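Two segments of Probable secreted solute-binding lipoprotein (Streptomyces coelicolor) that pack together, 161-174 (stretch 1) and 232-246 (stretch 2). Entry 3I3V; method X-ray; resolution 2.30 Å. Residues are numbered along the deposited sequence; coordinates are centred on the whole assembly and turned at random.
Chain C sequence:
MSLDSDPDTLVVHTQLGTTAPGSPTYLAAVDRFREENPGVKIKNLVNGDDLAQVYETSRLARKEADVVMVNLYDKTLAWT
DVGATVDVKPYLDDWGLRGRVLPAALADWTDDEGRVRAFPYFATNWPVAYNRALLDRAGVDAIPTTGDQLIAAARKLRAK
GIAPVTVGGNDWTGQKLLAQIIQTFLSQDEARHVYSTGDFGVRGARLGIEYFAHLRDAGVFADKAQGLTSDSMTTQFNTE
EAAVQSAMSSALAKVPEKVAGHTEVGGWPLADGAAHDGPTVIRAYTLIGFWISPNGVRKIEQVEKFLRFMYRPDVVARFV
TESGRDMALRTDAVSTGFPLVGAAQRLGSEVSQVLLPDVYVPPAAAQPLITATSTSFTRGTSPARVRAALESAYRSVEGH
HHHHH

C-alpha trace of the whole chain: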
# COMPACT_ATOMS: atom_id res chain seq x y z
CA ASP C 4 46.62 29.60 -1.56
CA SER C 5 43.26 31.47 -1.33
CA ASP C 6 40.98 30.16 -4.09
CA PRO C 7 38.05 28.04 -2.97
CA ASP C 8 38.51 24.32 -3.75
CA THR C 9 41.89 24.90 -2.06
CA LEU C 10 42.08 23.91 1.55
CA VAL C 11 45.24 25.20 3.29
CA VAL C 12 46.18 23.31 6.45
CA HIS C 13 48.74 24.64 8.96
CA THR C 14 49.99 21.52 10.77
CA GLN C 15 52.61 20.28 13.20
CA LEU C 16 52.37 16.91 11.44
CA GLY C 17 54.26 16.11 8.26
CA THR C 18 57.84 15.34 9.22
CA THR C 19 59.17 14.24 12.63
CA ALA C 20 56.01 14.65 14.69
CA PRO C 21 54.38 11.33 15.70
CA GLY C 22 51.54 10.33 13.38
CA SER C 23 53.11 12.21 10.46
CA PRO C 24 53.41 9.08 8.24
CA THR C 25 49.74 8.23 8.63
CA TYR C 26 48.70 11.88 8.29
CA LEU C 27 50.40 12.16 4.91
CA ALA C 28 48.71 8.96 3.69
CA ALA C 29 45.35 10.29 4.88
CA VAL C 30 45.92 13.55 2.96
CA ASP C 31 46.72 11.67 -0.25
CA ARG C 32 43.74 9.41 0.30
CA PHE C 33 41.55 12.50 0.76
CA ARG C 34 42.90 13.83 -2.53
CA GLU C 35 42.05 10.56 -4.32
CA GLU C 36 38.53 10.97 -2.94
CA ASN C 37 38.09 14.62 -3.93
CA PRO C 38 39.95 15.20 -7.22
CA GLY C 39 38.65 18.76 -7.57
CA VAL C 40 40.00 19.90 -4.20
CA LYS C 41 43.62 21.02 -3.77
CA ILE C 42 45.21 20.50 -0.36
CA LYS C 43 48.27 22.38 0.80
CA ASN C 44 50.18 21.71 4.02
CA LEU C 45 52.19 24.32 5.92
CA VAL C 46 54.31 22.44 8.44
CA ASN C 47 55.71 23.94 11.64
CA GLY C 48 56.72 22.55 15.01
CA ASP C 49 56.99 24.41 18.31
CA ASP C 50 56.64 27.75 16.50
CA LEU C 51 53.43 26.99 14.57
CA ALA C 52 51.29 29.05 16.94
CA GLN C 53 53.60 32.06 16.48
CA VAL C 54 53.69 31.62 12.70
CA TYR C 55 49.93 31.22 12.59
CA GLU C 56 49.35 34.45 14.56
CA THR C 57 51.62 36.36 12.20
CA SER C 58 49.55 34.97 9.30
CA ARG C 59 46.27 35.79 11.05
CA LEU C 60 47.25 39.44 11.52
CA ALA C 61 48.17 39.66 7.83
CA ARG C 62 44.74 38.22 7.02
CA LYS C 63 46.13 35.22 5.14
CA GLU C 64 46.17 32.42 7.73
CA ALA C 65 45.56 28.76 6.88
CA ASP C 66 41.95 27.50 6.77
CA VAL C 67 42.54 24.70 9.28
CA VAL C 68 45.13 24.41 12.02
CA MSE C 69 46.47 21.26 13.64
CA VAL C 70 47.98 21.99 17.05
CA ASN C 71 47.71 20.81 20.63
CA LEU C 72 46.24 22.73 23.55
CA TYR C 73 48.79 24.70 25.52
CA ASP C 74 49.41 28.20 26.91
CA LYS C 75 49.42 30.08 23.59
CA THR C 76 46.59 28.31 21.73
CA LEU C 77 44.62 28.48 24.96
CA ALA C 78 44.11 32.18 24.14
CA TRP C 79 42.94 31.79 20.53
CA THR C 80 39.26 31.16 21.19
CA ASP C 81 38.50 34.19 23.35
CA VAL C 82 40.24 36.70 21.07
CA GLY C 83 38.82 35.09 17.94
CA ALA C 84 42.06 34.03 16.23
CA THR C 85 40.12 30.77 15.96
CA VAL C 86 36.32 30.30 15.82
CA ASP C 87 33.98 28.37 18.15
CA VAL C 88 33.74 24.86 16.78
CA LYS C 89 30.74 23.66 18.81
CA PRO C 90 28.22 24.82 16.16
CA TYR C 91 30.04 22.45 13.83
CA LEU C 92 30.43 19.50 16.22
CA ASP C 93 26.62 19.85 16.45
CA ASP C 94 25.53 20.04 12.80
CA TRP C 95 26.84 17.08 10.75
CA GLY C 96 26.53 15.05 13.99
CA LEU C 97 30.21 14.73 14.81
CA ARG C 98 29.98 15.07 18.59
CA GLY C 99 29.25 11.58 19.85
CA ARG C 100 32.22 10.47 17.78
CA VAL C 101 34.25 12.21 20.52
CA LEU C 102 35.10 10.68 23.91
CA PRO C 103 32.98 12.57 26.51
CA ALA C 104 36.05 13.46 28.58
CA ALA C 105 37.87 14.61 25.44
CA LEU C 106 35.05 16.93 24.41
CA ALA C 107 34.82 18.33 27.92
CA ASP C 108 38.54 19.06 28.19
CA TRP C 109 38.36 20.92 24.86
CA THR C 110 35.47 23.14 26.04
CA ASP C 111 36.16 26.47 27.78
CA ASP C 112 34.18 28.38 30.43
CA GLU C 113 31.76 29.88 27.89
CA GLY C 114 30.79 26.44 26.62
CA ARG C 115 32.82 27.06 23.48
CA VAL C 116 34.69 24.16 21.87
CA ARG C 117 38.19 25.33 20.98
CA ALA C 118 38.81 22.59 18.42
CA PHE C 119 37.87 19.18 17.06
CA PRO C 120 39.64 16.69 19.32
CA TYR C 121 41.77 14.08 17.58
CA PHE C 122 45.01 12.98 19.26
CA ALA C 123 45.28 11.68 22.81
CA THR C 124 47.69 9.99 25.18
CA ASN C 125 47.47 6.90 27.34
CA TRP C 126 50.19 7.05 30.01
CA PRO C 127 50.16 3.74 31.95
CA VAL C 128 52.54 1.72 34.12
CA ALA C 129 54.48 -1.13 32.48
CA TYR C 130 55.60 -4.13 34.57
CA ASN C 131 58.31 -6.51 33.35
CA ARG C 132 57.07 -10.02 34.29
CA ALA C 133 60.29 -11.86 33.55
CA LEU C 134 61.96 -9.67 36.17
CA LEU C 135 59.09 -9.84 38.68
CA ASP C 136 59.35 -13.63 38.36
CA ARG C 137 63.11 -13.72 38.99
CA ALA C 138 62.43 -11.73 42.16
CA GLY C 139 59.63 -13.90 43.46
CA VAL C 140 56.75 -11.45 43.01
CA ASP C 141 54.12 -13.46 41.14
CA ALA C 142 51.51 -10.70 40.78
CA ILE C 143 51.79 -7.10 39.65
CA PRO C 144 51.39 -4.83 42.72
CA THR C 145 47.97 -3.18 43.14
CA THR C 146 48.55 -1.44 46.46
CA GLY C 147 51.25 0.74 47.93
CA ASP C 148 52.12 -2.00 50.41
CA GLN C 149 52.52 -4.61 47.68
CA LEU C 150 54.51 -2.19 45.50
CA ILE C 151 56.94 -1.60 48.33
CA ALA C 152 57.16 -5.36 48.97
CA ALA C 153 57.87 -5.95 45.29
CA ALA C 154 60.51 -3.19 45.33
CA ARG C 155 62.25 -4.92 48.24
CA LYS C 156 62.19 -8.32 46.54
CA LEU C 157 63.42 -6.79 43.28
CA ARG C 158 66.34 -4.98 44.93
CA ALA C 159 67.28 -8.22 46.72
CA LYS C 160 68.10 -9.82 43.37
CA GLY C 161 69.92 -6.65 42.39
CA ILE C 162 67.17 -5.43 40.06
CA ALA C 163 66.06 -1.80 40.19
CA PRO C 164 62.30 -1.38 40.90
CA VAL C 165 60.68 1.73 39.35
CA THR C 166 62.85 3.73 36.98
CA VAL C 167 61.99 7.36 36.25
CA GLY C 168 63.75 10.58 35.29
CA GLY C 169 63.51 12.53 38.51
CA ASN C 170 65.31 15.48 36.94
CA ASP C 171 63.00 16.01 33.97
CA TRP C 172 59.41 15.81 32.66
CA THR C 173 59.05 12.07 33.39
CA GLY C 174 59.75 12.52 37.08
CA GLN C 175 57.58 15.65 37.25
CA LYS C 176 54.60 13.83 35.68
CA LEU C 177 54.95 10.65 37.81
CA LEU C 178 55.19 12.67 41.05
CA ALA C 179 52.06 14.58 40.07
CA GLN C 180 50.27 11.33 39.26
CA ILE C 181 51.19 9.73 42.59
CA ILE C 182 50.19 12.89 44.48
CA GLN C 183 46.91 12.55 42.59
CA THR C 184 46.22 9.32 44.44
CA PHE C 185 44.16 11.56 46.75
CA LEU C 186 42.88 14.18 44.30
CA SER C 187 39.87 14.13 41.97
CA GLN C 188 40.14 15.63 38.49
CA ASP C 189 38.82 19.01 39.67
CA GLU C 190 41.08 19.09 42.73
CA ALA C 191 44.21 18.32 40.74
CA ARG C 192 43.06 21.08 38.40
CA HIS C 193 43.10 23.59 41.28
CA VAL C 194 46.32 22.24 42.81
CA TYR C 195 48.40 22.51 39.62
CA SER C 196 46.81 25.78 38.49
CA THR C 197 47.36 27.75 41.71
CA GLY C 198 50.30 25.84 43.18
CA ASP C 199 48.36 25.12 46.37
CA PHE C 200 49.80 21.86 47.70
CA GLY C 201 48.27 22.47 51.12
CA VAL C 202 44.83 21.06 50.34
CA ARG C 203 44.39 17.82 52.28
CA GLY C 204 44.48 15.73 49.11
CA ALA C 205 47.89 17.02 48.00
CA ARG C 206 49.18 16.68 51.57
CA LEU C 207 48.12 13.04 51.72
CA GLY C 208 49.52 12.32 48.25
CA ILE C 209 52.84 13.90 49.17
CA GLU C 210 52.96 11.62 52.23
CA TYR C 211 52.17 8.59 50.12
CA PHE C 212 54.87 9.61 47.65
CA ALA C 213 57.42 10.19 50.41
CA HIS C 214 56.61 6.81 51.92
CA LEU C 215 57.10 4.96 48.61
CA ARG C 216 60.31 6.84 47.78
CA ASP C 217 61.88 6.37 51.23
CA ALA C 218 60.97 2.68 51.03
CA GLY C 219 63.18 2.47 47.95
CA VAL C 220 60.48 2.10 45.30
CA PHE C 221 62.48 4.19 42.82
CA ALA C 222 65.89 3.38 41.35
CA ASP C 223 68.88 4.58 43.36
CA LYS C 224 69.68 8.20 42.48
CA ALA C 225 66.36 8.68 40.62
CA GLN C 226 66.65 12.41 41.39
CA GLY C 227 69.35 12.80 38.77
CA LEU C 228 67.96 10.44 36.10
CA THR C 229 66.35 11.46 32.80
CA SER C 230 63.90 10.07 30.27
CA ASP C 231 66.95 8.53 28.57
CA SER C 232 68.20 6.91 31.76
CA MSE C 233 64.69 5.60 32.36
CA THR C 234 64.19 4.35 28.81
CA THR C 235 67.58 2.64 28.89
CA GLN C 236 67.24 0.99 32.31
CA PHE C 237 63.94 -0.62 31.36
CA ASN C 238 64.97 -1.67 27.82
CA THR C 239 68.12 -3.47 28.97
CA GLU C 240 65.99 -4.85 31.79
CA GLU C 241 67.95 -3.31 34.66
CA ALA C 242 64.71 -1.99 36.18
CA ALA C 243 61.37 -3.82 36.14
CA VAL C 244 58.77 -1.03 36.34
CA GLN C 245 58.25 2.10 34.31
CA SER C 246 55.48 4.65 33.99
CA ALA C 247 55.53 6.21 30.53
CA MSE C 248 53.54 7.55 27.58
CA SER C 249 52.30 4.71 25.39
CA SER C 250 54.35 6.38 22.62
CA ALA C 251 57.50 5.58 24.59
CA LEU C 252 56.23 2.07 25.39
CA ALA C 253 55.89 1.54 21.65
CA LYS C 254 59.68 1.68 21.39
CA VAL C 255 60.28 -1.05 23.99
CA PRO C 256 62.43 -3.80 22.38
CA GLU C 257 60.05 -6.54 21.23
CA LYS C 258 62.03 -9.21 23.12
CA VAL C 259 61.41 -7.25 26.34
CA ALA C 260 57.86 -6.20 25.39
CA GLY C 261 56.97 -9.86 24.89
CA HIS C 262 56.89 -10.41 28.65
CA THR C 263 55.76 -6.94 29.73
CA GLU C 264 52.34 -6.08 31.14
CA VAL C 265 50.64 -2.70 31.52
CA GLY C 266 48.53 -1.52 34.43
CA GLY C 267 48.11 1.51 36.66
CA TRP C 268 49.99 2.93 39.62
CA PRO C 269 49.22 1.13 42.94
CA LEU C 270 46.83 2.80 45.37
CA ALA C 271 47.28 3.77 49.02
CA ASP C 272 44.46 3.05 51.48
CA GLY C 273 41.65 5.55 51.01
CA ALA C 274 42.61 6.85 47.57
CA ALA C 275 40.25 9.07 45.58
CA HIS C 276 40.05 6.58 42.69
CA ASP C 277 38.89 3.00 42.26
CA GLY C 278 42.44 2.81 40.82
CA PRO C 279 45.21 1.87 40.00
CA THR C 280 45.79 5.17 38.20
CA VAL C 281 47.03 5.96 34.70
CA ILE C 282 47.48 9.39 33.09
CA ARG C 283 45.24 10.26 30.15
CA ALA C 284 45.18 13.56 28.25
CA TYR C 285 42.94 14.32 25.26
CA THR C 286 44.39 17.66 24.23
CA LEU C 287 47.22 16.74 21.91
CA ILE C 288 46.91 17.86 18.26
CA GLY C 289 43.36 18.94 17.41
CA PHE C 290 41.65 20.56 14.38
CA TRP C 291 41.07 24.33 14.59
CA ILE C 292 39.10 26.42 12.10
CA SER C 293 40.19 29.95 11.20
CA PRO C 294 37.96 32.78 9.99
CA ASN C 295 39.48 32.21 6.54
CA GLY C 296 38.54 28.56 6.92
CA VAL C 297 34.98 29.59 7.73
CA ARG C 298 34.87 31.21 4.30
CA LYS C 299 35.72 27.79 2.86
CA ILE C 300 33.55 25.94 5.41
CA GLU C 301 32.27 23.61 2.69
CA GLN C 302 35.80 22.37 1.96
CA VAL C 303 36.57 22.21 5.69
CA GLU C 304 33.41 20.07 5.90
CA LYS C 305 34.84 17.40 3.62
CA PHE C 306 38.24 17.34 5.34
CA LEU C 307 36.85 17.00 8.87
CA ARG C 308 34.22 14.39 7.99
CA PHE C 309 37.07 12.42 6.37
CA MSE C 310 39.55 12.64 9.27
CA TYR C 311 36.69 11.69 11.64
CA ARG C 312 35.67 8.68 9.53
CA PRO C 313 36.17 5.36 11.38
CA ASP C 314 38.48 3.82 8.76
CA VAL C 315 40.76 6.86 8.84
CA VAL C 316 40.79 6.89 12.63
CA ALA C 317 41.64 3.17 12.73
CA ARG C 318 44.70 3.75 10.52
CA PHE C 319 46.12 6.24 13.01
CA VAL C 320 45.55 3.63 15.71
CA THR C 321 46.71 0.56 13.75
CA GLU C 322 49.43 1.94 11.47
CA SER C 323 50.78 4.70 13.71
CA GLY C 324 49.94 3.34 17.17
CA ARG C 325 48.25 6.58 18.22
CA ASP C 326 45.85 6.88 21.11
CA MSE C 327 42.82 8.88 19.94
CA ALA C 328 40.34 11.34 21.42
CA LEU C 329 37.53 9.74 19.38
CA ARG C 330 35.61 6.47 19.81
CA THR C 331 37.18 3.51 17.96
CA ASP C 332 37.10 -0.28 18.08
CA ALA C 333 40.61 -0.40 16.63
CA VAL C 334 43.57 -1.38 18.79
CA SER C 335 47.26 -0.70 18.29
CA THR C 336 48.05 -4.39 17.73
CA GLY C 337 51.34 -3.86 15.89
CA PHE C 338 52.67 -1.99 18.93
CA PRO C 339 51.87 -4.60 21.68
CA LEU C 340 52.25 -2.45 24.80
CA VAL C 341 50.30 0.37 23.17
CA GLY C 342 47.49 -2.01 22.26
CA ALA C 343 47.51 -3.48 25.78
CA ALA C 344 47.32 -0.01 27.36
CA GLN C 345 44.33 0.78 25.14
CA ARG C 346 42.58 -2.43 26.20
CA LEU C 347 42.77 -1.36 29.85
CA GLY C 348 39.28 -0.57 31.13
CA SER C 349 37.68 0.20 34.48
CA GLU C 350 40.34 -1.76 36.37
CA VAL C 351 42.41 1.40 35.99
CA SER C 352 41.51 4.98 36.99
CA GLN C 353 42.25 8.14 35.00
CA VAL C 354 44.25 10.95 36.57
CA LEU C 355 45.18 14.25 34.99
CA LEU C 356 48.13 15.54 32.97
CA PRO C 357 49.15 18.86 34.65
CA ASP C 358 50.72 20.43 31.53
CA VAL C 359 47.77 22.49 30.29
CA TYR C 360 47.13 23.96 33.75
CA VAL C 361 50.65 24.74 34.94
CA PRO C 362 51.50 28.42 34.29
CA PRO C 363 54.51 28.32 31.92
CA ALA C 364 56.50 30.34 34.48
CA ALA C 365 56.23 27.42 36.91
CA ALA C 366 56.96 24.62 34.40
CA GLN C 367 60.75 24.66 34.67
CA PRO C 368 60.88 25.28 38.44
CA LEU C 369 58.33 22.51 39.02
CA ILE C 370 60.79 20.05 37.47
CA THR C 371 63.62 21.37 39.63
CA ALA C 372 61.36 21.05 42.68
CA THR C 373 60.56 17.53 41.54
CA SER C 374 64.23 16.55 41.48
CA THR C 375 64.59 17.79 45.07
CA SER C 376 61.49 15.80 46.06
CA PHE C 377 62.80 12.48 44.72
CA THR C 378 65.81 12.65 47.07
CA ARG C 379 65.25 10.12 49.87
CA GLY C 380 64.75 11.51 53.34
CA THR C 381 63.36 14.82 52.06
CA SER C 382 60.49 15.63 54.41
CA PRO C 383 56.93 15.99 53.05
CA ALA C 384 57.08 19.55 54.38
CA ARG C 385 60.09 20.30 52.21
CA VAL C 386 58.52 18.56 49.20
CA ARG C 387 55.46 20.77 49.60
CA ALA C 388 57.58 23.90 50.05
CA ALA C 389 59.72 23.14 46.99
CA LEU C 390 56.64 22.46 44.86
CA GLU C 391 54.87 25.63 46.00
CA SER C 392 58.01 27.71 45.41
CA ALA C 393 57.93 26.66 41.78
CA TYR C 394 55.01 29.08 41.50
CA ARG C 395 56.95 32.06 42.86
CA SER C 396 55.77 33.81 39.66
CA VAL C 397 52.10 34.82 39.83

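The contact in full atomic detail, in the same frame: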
# COMPACT_ATOMS: atom_id res chain seq x y z
N GLY C 161 69.11 -7.65 43.06
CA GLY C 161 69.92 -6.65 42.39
C GLY C 161 69.26 -6.00 41.19
O GLY C 161 69.94 -5.48 40.30
N ILE C 162 67.93 -6.03 41.16
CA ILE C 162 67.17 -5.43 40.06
C ILE C 162 66.47 -4.16 40.54
O ILE C 162 65.76 -4.16 41.54
CB ILE C 162 66.12 -6.41 39.52
CG1 ILE C 162 66.79 -7.75 39.16
CG2 ILE C 162 65.42 -5.80 38.32
CD1 ILE C 162 65.82 -8.85 38.76
N ALA C 163 66.68 -3.06 39.82
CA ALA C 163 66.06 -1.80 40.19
C ALA C 163 64.55 -1.94 40.03
O ALA C 163 64.07 -2.62 39.12
CB ALA C 163 66.59 -0.67 39.31
N PRO C 164 63.77 -1.32 40.94
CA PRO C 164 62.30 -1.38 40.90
C PRO C 164 61.69 -0.42 39.87
O PRO C 164 61.60 -0.77 38.69
CB PRO C 164 61.91 -1.05 42.34
CG PRO C 164 62.99 -0.12 42.77
CD PRO C 164 64.24 -0.79 42.22
N VAL C 165 61.26 0.77 40.30
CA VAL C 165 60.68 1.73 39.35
C VAL C 165 61.73 2.71 38.85
O VAL C 165 62.41 3.37 39.64
CB VAL C 165 59.51 2.56 39.97
CG1 VAL C 165 58.89 3.45 38.91
CG2 VAL C 165 58.43 1.65 40.54
N THR C 166 61.88 2.80 37.54
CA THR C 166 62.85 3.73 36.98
C THR C 166 62.09 4.95 36.45
O THR C 166 61.02 4.82 35.85
CB THR C 166 63.66 3.08 35.84
OG1 THR C 166 64.61 4.02 35.34
CG2 THR C 166 62.74 2.63 34.72
N VAL C 167 62.63 6.13 36.70
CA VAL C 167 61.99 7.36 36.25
C VAL C 167 63.00 8.50 36.28
O VAL C 167 63.90 8.53 37.11
CB VAL C 167 60.77 7.70 37.14
CG1 VAL C 167 61.22 7.95 38.57
CG2 VAL C 167 60.03 8.91 36.58
N GLY C 168 62.85 9.44 35.35
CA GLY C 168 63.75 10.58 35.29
C GLY C 168 63.33 11.65 36.28
O GLY C 168 62.55 12.54 35.96
N GLY C 169 63.86 11.56 37.49
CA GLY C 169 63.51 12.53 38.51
C GLY C 169 63.96 13.95 38.23
O GLY C 169 63.53 14.87 38.92
N ASN C 170 64.84 14.14 37.25
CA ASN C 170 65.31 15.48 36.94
C ASN C 170 64.76 16.03 35.63
O ASN C 170 65.36 16.92 35.03
CB ASN C 170 66.84 15.55 36.90
CG ASN C 170 67.37 16.97 37.11
OD1 ASN C 170 68.49 17.30 36.71
ND2 ASN C 170 66.57 17.81 37.78
N ASP C 171 63.64 15.48 35.17
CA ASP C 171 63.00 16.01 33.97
C ASP C 171 61.49 15.73 33.94
O ASP C 171 60.91 15.32 34.95
CB ASP C 171 63.71 15.55 32.69
CG ASP C 171 63.47 14.09 32.33
OD1 ASP C 171 62.60 13.42 32.93
OD2 ASP C 171 64.16 13.61 31.39
N TRP C 172 60.86 15.98 32.80
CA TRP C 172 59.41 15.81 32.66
C TRP C 172 58.81 14.47 33.11
O TRP C 172 57.66 14.43 33.55
CB TRP C 172 58.98 16.11 31.22
CG TRP C 172 59.63 15.23 30.18
CD1 TRP C 172 60.88 15.36 29.66
CD2 TRP C 172 59.04 14.10 29.54
NE1 TRP C 172 61.11 14.38 28.72
CE2 TRP C 172 59.99 13.59 28.63
CE3 TRP C 172 57.79 13.46 29.64
CZ2 TRP C 172 59.74 12.48 27.82
CZ3 TRP C 172 57.54 12.35 28.83
CH2 TRP C 172 58.51 11.88 27.94
N THR C 173 59.57 13.39 33.00
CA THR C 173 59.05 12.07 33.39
C THR C 173 58.83 12.06 34.89
O THR C 173 57.75 11.71 35.37
CB THR C 173 60.01 10.93 32.96
OG1 THR C 173 61.33 11.18 33.47
CG2 THR C 173 60.09 10.84 31.45
N GLY C 174 59.86 12.47 35.63
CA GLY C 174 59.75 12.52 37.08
C GLY C 174 58.66 13.49 37.53
O GLY C 174 57.89 13.18 38.45
N SER C 232 67.74 7.84 30.74
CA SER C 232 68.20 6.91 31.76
C SER C 232 67.09 5.89 31.99
O SER C 232 67.33 4.69 32.04
CB SER C 232 68.48 7.64 33.07
OG SER C 232 69.22 8.83 32.86
N MSE C 233 65.88 6.41 32.14
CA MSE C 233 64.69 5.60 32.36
C MSE C 233 64.47 4.61 31.23
O MSE C 233 64.37 3.40 31.44
CB MSE C 233 63.48 6.53 32.47
CG MSE C 233 62.16 5.85 32.69
SE MSE C 233 60.75 7.17 32.76
CE MSE C 233 60.27 7.21 30.85
N THR C 234 64.38 5.14 30.01
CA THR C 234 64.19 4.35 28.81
C THR C 234 65.26 3.27 28.66
O THR C 234 64.97 2.15 28.25
CB THR C 234 64.19 5.26 27.58
OG1 THR C 234 62.91 5.91 27.48
CG2 THR C 234 64.48 4.48 26.31
N THR C 235 66.50 3.60 28.99
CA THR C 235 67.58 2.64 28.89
C THR C 235 67.46 1.55 29.95
O THR C 235 67.46 0.37 29.62
CB THR C 235 68.97 3.32 29.03
OG1 THR C 235 69.34 3.93 27.79
CG2 THR C 235 70.04 2.31 29.41
N GLN C 236 67.34 1.95 31.21
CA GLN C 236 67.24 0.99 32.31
C GLN C 236 66.16 -0.07 32.11
O GLN C 236 66.37 -1.24 32.43
CB GLN C 236 67.00 1.71 33.64
CG GLN C 236 68.24 2.41 34.17
CD GLN C 236 68.05 3.00 35.55
OE1 GLN C 236 68.96 3.60 36.11
NE2 GLN C 236 66.87 2.82 36.12
N PHE C 237 65.01 0.33 31.58
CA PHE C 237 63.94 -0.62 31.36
C PHE C 237 64.18 -1.51 30.13
O PHE C 237 63.90 -2.70 30.16
CB PHE C 237 62.60 0.12 31.22
CG PHE C 237 61.41 -0.80 31.21
CD1 PHE C 237 60.99 -1.41 30.03
CD2 PHE C 237 60.72 -1.07 32.39
CE1 PHE C 237 59.90 -2.28 30.03
CE2 PHE C 237 59.64 -1.93 32.39
CZ PHE C 237 59.22 -2.54 31.21
N ASN C 238 64.71 -0.92 29.05
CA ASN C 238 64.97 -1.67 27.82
C ASN C 238 66.04 -2.74 27.93
O ASN C 238 65.96 -3.76 27.26
CB ASN C 238 65.31 -0.71 26.68
CG ASN C 238 64.10 0.04 26.20
OD1 ASN C 238 63.00 -0.15 26.73
ND2 ASN C 238 64.28 0.90 25.21
N THR C 239 67.05 -2.50 28.76
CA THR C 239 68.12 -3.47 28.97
C THR C 239 67.72 -4.35 30.16
O THR C 239 68.47 -5.22 30.59
CB THR C 239 69.47 -2.79 29.28
OG1 THR C 239 69.34 -1.98 30.45
CG2 THR C 239 69.91 -1.92 28.10
N GLU C 240 66.52 -4.10 30.68
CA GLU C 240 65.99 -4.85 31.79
C GLU C 240 66.82 -4.76 33.07
O GLU C 240 67.11 -5.77 33.71
CB GLU C 240 65.82 -6.32 31.40
CG GLU C 240 64.81 -6.55 30.29
CD GLU C 240 64.63 -8.01 29.94
OE1 GLU C 240 65.63 -8.65 29.56
OE2 GLU C 240 63.50 -8.52 30.05
N GLU C 241 67.21 -3.54 33.43
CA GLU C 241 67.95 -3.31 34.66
C GLU C 241 66.95 -2.87 35.73
O GLU C 241 67.21 -2.95 36.93
CB GLU C 241 69.04 -2.25 34.46
CG GLU C 241 70.14 -2.67 33.49
CD GLU C 241 70.84 -3.97 33.91
OE1 GLU C 241 71.30 -4.06 35.07
OE2 GLU C 241 70.94 -4.89 33.07
N ALA C 242 65.79 -2.40 35.28
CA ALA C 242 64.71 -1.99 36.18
C ALA C 242 63.46 -2.68 35.64
O ALA C 242 63.32 -2.84 34.44
CB ALA C 242 64.53 -0.48 36.16
N ALA C 243 62.56 -3.08 36.53
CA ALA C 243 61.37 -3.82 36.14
C ALA C 243 60.07 -3.03 35.97
O ALA C 243 59.12 -3.53 35.38
CB ALA C 243 61.13 -4.94 37.13
N VAL C 244 60.01 -1.80 36.48
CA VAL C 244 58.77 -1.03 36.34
C VAL C 244 59.03 0.34 35.75
O VAL C 244 60.04 0.98 36.04
CB VAL C 244 58.05 -0.85 37.69
CG1 VAL C 244 56.70 -0.17 37.46
CG2 VAL C 244 57.87 -2.20 38.37
N GLN C 245 58.10 0.80 34.93
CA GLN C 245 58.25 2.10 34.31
C GLN C 245 56.93 2.72 33.91
O GLN C 245 56.14 2.09 33.20
CB GLN C 245 59.10 1.97 33.05
CG GLN C 245 59.24 3.26 32.28
CD GLN C 245 59.84 3.04 30.90
OE1 GLN C 245 60.56 3.90 30.38
NE2 GLN C 245 59.53 1.90 30.29
N SER C 246 56.69 3.94 34.37
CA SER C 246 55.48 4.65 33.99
C SER C 246 55.88 5.49 32.78
O SER C 246 56.87 6.22 32.83
CB SER C 246 55.02 5.57 35.11
OG SER C 246 53.94 6.36 34.66
O HOH W 1 58.50 5.65 35.68

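Stretch 2 turns a corner at Ala 243 in the middle of its parallel pairing with stretch 1, and the pairing carries on across it. Ala 243 N donates to Ala 163 O at 3.0 Å and also, weakly, to Pro 164 O at 3.3 Å. One amide thus touches two successive carbonyls where the chain turns.

Ala 163 forms the bonds before the corner and Val 244 those after it. Ala 163 N donates to Glu 241 O at 2.9 Å. Beyond the turn, Val 244 N donates to Pro 164 O at 2.9 Å, and Thr 166 N donates to Val 244 O at 3.0 Å with a nearly straight angle. The strand axes run 6° apart. Pro 164 has no amide hydrogen to give, so its backbone enters the ladder through its carbonyl alone. Two CA-H...O contacts add to the pairing: Ala 242 CA lies 3.1 Å from Ala 163 O, and Val 165 CA lies 3.5 Å from Val 244 O.

The bridged residues also pair their side chains. Ala 163 CB meets Ala 242 CB at 3.8 Å. On the opposite face, Val 165 CG2 meets Val 244 CB at 3.8 Å.

Thr 166 is the most covered residue of the contact. It shares a face with Ala 163 and reaches the helix of stretch 2. Thr 166 CG2 lies 3.9 Å from Met 233 CG, and Thr 166 CB lies 3.7 Å from Ala 242 CB. Thr 166 OG1 is 2.7 Å from Gln 236 NE2, but the angle is too poor for a hydrogen bond.

Met 233 is a selenomethionine. Met 233 SE lies 3.7 Å from Val 167 CA, and Met 233 CE lies 3.7 Å from Thr 173 CG2.

Water 1 links the strands further along, donating to Thr 166 O at 2.7 Å and accepting from Ser 246 N at 2.8 Å.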